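Local coordinates for protein minor pilin subunit PapF (Escherichia coli, PDB 2W07) that serves as a minor pilin of P pili, the surface fibres that let the bacterium colonise the epithelium of host organs, at residues Thr76-Phe81 / Leu132-Arg138; Ile30-Asp36 / Val123-Asn127. The protein carries 1 engineered substitution. All coordinates share one frame; numbering follows the deposited sequence.

In the fold
Interactions 1 and 2 sit at the same end of a fimbrial domain with an immunoglobulin-like β-sandwich, their centres about 10 Å apart. They interlock along the chain, since 76-81 and 132-138 alternate with 30-36 and 123-127. They also touch in space: H80 O lies 3.1 Å from N127 N, a probable backbone hydrogen bond, and the rings of F81 and H34 meet with their planes at about 50°. L132 CD1 packs 3.5 Å from P32 O. F81 and P32 therefore sit where the two contacts join. From interaction 1, R138 also pairs in a parallel ladder with a strand of another protein chain, consistent with donor-strand complementation by a pilus chaperone.

Interaction 1. Residues Thr76-Phe81 / Leu132-Arg138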
loop_
_atom_site.group_PDB
_atom_site.type_symbol
_atom_site.label_atom_id
_atom_site.label_comp_id
_atom_site.label_asym_id
_atom_site.label_seq_id
_atom_site.Cartn_x
_atom_site.Cartn_y
_atom_site.Cartn_z
ATOM N N THR B 76 17.698 -16.686 6.192
ATOM C CA THR B 76 17.869 -17.303 4.883
ATOM C C THR B 76 17.681 -18.804 5.061
ATOM O O THR B 76 17.182 -19.244 6.095
ATOM C CB THR B 76 19.273 -17.045 4.321
ATOM O OG1 THR B 76 20.238 -17.752 5.110
ATOM C CG2 THR B 76 19.587 -15.553 4.341
ATOM N N ASN B 77 18.074 -19.585 4.059
ATOM C CA ASN B 77 17.950 -21.035 4.147
ATOM C C ASN B 77 19.240 -21.610 4.720
ATOM O O ASN B 77 19.604 -22.757 4.457
ATOM C CB ASN B 77 17.650 -21.639 2.769
ATOM C CG ASN B 77 18.750 -21.382 1.757
ATOM O OD1 ASN B 77 19.184 -20.246 1.564
ATOM N ND2 ASN B 77 19.199 -22.442 1.093
ATOM N N ILE B 78 19.928 -20.785 5.503
ATOM C CA ILE B 78 21.176 -21.166 6.157
ATOM C C ILE B 78 21.116 -20.668 7.594
ATOM O O ILE B 78 20.947 -19.474 7.836
ATOM C CB ILE B 78 22.402 -20.535 5.469
ATOM C CG1 ILE B 78 22.543 -21.077 4.048
ATOM C CG2 ILE B 78 23.660 -20.835 6.271
ATOM C CD1 ILE B 78 23.812 -20.629 3.336
ATOM N N THR B 79 21.241 -21.584 8.547
ATOM C CA THR B 79 21.189 -21.218 9.956
ATOM C C THR B 79 22.311 -20.227 10.271
ATOM O O THR B 79 23.419 -20.350 9.745
ATOM C CB THR B 79 21.358 -22.456 10.859
ATOM O OG1 THR B 79 20.729 -23.590 10.243
ATOM C CG2 THR B 79 20.716 -22.209 12.229
ATOM N N HIS B 80 22.014 -19.248 11.121
ATOM C CA HIS B 80 22.987 -18.231 11.523
ATOM C C HIS B 80 23.437 -17.299 10.399
ATOM O O HIS B 80 24.387 -16.531 10.561
ATOM C CB HIS B 80 24.217 -18.888 12.161
ATOM C CG HIS B 80 23.936 -19.537 13.479
ATOM N ND1 HIS B 80 23.404 -18.849 14.548
ATOM C CD2 HIS B 80 24.099 -20.815 13.896
ATOM C CE1 HIS B 80 23.250 -19.675 15.569
ATOM N NE2 HIS B 80 23.663 -20.874 15.199
ATOM N N PHE B 81 22.757 -17.362 9.260
ATOM C CA PHE B 81 23.103 -16.508 8.133
ATOM C C PHE B 81 21.871 -15.756 7.633
ATOM O O PHE B 81 20.829 -16.357 7.366
ATOM C CB PHE B 81 23.681 -17.345 6.998
ATOM C CG PHE B 81 24.080 -16.534 5.803
ATOM C CD1 PHE B 81 25.270 -15.823 5.799
ATOM C CD2 PHE B 81 23.245 -16.450 4.696
ATOM C CE1 PHE B 81 25.621 -15.037 4.709
ATOM C CE2 PHE B 81 23.589 -15.667 3.605
ATOM C CZ PHE B 81 24.778 -14.959 3.613
ATOM N N LEU B 132 28.913 -23.108 8.799
ATOM C CA LEU B 132 27.583 -22.824 8.279
ATOM C C LEU B 132 27.189 -23.938 7.318
ATOM O O LEU B 132 27.918 -24.236 6.370
ATOM C CB LEU B 132 27.564 -21.485 7.536
ATOM C CG LEU B 132 27.793 -20.202 8.338
ATOM C CD1 LEU B 132 27.755 -19.006 7.395
ATOM C CD2 LEU B 132 26.735 -20.067 9.421
ATOM N N ASN B 133 26.039 -24.551 7.572
ATOM C CA ASN B 133 25.545 -25.631 6.731
ATOM C C ASN B 133 24.933 -25.099 5.439
ATOM O O ASN B 133 23.720 -24.925 5.339
ATOM C CB ASN B 133 24.512 -26.466 7.496
ATOM C CG ASN B 133 23.397 -25.622 8.095
ATOM O OD1 ASN B 133 22.655 -24.952 7.381
ATOM N ND2 ASN B 133 23.275 -25.656 9.416
ATOM N N GLY B 134 25.781 -24.838 4.448
ATOM C CA GLY B 134 25.286 -24.338 3.180
ATOM C C GLY B 134 26.238 -23.399 2.469
ATOM O O GLY B 134 26.772 -22.469 3.073
ATOM N N GLY B 135 26.448 -23.652 1.180
ATOM C CA GLY B 135 27.331 -22.817 0.387
ATOM C C GLY B 135 26.498 -21.869 -0.452
ATOM O O GLY B 135 26.977 -20.830 -0.910
ATOM N N ASP B 136 25.238 -22.246 -0.653
ATOM C CA ASP B 136 24.286 -21.452 -1.420
ATOM C C ASP B 136 23.187 -21.000 -0.475
ATOM O O ASP B 136 22.869 -21.697 0.491
ATOM C CB ASP B 136 23.662 -22.283 -2.547
ATOM C CG ASP B 136 24.594 -22.470 -3.722
ATOM O OD1 ASP B 136 25.019 -21.454 -4.312
ATOM O OD2 ASP B 136 24.899 -23.633 -4.064
ATOM N N PHE B 137 22.604 -19.838 -0.753
ATOM C CA PHE B 137 21.535 -19.317 0.088
ATOM C C PHE B 137 20.530 -18.533 -0.738
ATOM O O PHE B 137 20.858 -17.996 -1.792
ATOM C CB PHE B 137 22.104 -18.408 1.185
ATOM C CG PHE B 137 22.452 -17.022 0.709
ATOM C CD1 PHE B 137 21.460 -16.058 0.541
ATOM C CD2 PHE B 137 23.765 -16.687 0.402
ATOM C CE1 PHE B 137 21.772 -14.783 0.071
ATOM C CE2 PHE B 137 24.086 -15.413 -0.068
ATOM C CZ PHE B 137 23.086 -14.461 -0.234
ATOM N N ARG B 138 19.306 -18.473 -0.238
ATOM C CA ARG B 138 18.236 -17.738 -0.887
ATOM C C ARG B 138 17.180 -17.402 0.153
ATOM O O ARG B 138 16.949 -18.166 1.091
ATOM C CB ARG B 138 17.631 -18.555 -2.037
ATOM C CG ARG B 138 17.514 -20.047 -1.782
ATOM C CD ARG B 138 17.129 -20.789 -3.060
ATOM N NE ARG B 138 17.982 -20.410 -4.187
ATOM C CZ ARG B 138 17.921 -20.959 -5.397
ATOM N NH1 ARG B 138 17.046 -21.922 -5.652
ATOM N NH2 ARG B 138 18.737 -20.545 -6.357
#
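F81 drives one corner of its ring into the face of F137: CE2 of F81 sits 3.4 Å from CD2 of F137, over the ring but offset toward its rim. The two planes meet at 56°, so this is neither a parallel stack nor a T-shaped pair. I78 fills the next place along. With CD1 anti to CA (chi2 -174°), its CG1 branch reaches out to the loop 132-138, where CD1 lies 3.5 Å from CB of F137 and close to the carbonyl oxygens of G134 and D136. The backbone at G134, with no side chain of its own, passes close under this isoleucine. At the far end, CD2 of L132 rests 3.3 Å from O of T79 and also touches CB of H80.

The polar bonds lie at the margins. CG of N77 stands between its backbone N and carbonyl carbon (chi1 62°), and that places OD1 where it accepts from the backbone N of R138. The modelled separation of 2.5 Å is very short, so the exact length is doubtful. The return bond, N77 N to R138 O, is weak at 3.5 Å. Another weak bond runs from N133 ND2 to T79 OG1.

Within 76-81, T76 OG1 ties its own loop together. It accepts from I78 N at 3.1 Å, making an ST turn, and donates to F81 O at 2.7 Å, approaching from above the carbonyl plane. I78 to F81 form a type II turn. F137 also meets the ring of F27, and its backbone N bonds to a polar side chain of another protein chain. The chemistry implies a join made chiefly by apolar packing of I78, F81, L132 and F137, with N77 pinning the backbone just where strand 138-147 begins.

Interaction 2. Residues Ile30-Asp36 / Val123-Asn127; sequences INPEHVD and VPFRN
R126 reaches across from the end of strand 116-126 and sends its side chain across the loop 30-36, at one end of the immunoglobulin-like β-sandwich of this fimbrial domain. Its CG stands between the backbone N and the carbonyl carbon (chi1 51°), and from there the chain is extended to NE, which brings the guanidinium up to E33 and the carbonyl of H34. NE and NH2 both turn to H34 O, at 2.7 Å and 2.9 Å respectively, but both bonds are strongly bent and weak. E33 adds charge: its OE1 is 3.0 Å from R126 NE, a salt bridge in which the oxygen hovers over one face of the guanidinium and no N-H points at it. D36 OD1 lies over the opposite face, farther off, so the arginine has a carboxylate on either side; their charges probably help to balance that of the arginine.

H34 is held between two neighbours. CG of P124 sits over one ring face, 3.9 Å from the centroid and 24° off the normal, in a CH-π contact, while P32 O covers the opposite face. The modelled approach of P124 CB to NE2 is doubtfully short. On the other ring nitrogen, ND1 takes a weak hydrogen bond from D36 N, tying the histidine to the next bend of its own loop. Beyond the contact, P124 also touches F81.

D36 turns its CB toward the strand, where it comes 3.2 Å from P124 O; its CA makes a CA-H...O contact with that same oxygen. The backbones come closest here, with the CA atoms of D36 and F125 4.4 Å apart. The carboxylate then leans against the phenyl of F125, its plane 71° from the ring, with OD2 beside CD1 and CE1.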
loop_
_atom_site.group_PDB
_atom_site.type_symbol
_atom_site.label_atom_id
_atom_site.label_comp_id
_atom_site.label_asym_id
_atom_site.label_seq_id
_atom_site.Cartn_x
_atom_site.Cartn_y
_atom_site.Cartn_z
ATOM N N ILE B 30 29.548 -15.826 -3.639
ATOM C CA ILE B 30 30.327 -15.460 -2.465
ATOM C C ILE B 30 30.204 -16.529 -1.390
ATOM O O ILE B 30 29.179 -17.198 -1.286
ATOM C CB ILE B 30 29.848 -14.119 -1.876
ATOM C CG1 ILE B 30 28.420 -14.269 -1.341
ATOM C CG2 ILE B 30 29.913 -13.030 -2.944
ATOM C CD1 ILE B 30 27.909 -13.054 -0.604
ATOM N N ASN B 31 31.257 -16.689 -0.593
ATOM C CA ASN B 31 31.249 -17.671 0.482
ATOM C C ASN B 31 30.535 -17.046 1.671
ATOM O O ASN B 31 30.896 -15.954 2.108
ATOM C CB ASN B 31 32.679 -18.043 0.884
ATOM C CG ASN B 31 32.727 -19.211 1.856
ATOM O OD1 ASN B 31 32.045 -19.211 2.881
ATOM N ND2 ASN B 31 33.542 -20.212 1.537
ATOM N N PRO B 32 29.507 -17.725 2.206
ATOM C CA PRO B 32 28.750 -17.215 3.354
ATOM C C PRO B 32 29.622 -16.782 4.539
ATOM O O PRO B 32 29.108 -16.352 5.572
ATOM C CB PRO B 32 27.828 -18.381 3.694
ATOM C CG PRO B 32 27.538 -18.959 2.342
ATOM C CD PRO B 32 28.911 -18.977 1.705
ATOM N N GLU B 33 30.940 -16.903 4.385
ATOM C CA GLU B 33 31.888 -16.502 5.424
ATOM C C GLU B 33 32.414 -15.098 5.133
ATOM O O GLU B 33 33.382 -14.926 4.390
ATOM C CB GLU B 33 33.054 -17.488 5.487
ATOM C CG GLU B 33 32.762 -18.730 6.307
ATOM C CD GLU B 33 32.532 -18.406 7.769
ATOM O OE1 GLU B 33 31.516 -17.748 8.079
ATOM O OE2 GLU B 33 33.371 -18.802 8.609
ATOM N N HIS B 34 31.774 -14.100 5.734
ATOM C CA HIS B 34 32.144 -12.705 5.528
ATOM C C HIS B 34 32.147 -11.894 6.822
ATOM O O HIS B 34 31.872 -12.420 7.900
ATOM C CB HIS B 34 31.166 -12.079 4.548
ATOM C CG HIS B 34 29.740 -12.351 4.895
ATOM N ND1 HIS B 34 29.194 -11.996 6.109
ATOM C CD2 HIS B 34 28.761 -12.990 4.214
ATOM C CE1 HIS B 34 27.941 -12.404 6.161
ATOM N NE2 HIS B 34 27.653 -13.012 5.024
ATOM N N VAL B 35 32.439 -10.601 6.691
ATOM C CA VAL B 35 32.514 -9.688 7.828
ATOM C C VAL B 35 31.186 -9.063 8.241
ATOM O O VAL B 35 31.116 -8.368 9.254
ATOM C CB VAL B 35 33.508 -8.547 7.539
ATOM C CG1 VAL B 35 34.893 -9.116 7.303
ATOM C CG2 VAL B 35 33.052 -7.760 6.320
ATOM N N ASP B 36 30.144 -9.311 7.451
ATOM C CA ASP B 36 28.805 -8.782 7.709
ATOM C C ASP B 36 28.793 -7.439 8.434
ATOM O O ASP B 36 27.998 -7.220 9.347
ATOM C CB ASP B 36 27.964 -9.795 8.496
ATOM C CG ASP B 36 28.608 -10.205 9.801
ATOM O OD1 ASP B 36 29.599 -10.957 9.762
ATOM O OD2 ASP B 36 28.126 -9.775 10.867
ATOM N N VAL B 123 22.851 -6.391 2.706
ATOM C CA VAL B 123 24.195 -6.868 2.989
ATOM C C VAL B 123 24.167 -8.133 3.845
ATOM O O VAL B 123 23.486 -8.189 4.870
ATOM C CB VAL B 123 25.028 -5.770 3.698
ATOM C CG1 VAL B 123 24.243 -5.187 4.850
ATOM C CG2 VAL B 123 26.353 -6.348 4.186
ATOM N N PRO B 124 24.909 -9.171 3.423
ATOM C CA PRO B 124 24.963 -10.436 4.158
ATOM C C PRO B 124 25.355 -10.238 5.617
ATOM O O PRO B 124 26.132 -9.342 5.948
ATOM C CB PRO B 124 25.973 -11.260 3.356
ATOM C CG PRO B 124 26.834 -10.225 2.708
ATOM C CD PRO B 124 25.823 -9.202 2.269
ATOM N N PHE B 125 24.800 -11.078 6.485
ATOM C CA PHE B 125 25.052 -10.982 7.914
ATOM C C PHE B 125 25.015 -12.340 8.623
ATOM O O PHE B 125 24.021 -13.062 8.545
ATOM C CB PHE B 125 24.006 -10.058 8.541
ATOM C CG PHE B 125 24.108 -9.938 10.035
ATOM C CD1 PHE B 125 25.143 -9.222 10.622
ATOM C CD2 PHE B 125 23.165 -10.542 10.857
ATOM C CE1 PHE B 125 25.239 -9.108 12.007
ATOM C CE2 PHE B 125 23.249 -10.435 12.244
ATOM C CZ PHE B 125 24.288 -9.717 12.819
ATOM N N ARG B 126 26.097 -12.694 9.308
ATOM C CA ARG B 126 26.107 -13.951 10.046
ATOM C C ARG B 126 26.213 -13.639 11.530
ATOM O O ARG B 126 27.152 -12.987 11.979
ATOM C CB ARG B 126 27.231 -14.884 9.567
ATOM C CG ARG B 126 28.619 -14.304 9.483
ATOM C CD ARG B 126 29.540 -15.302 8.771
ATOM N NE ARG B 126 30.918 -14.826 8.676
ATOM C CZ ARG B 126 31.846 -15.016 9.609
ATOM N NH1 ARG B 126 31.553 -15.684 10.716
ATOM N NH2 ARG B 126 33.066 -14.524 9.437
ATOM N N ASN B 127 25.212 -14.094 12.278
ATOM C CA ASN B 127 25.117 -13.848 13.710
ATOM C C ASN B 127 25.772 -14.919 14.564
ATOM O O ASN B 127 25.464 -15.043 15.750
ATOM C CB ASN B 127 23.652 -13.730 14.105
ATOM C CG ASN B 127 22.910 -15.044 13.952
ATOM O OD1 ASN B 127 23.380 -15.952 13.262
ATOM N ND2 ASN B 127 21.747 -15.153 14.586
#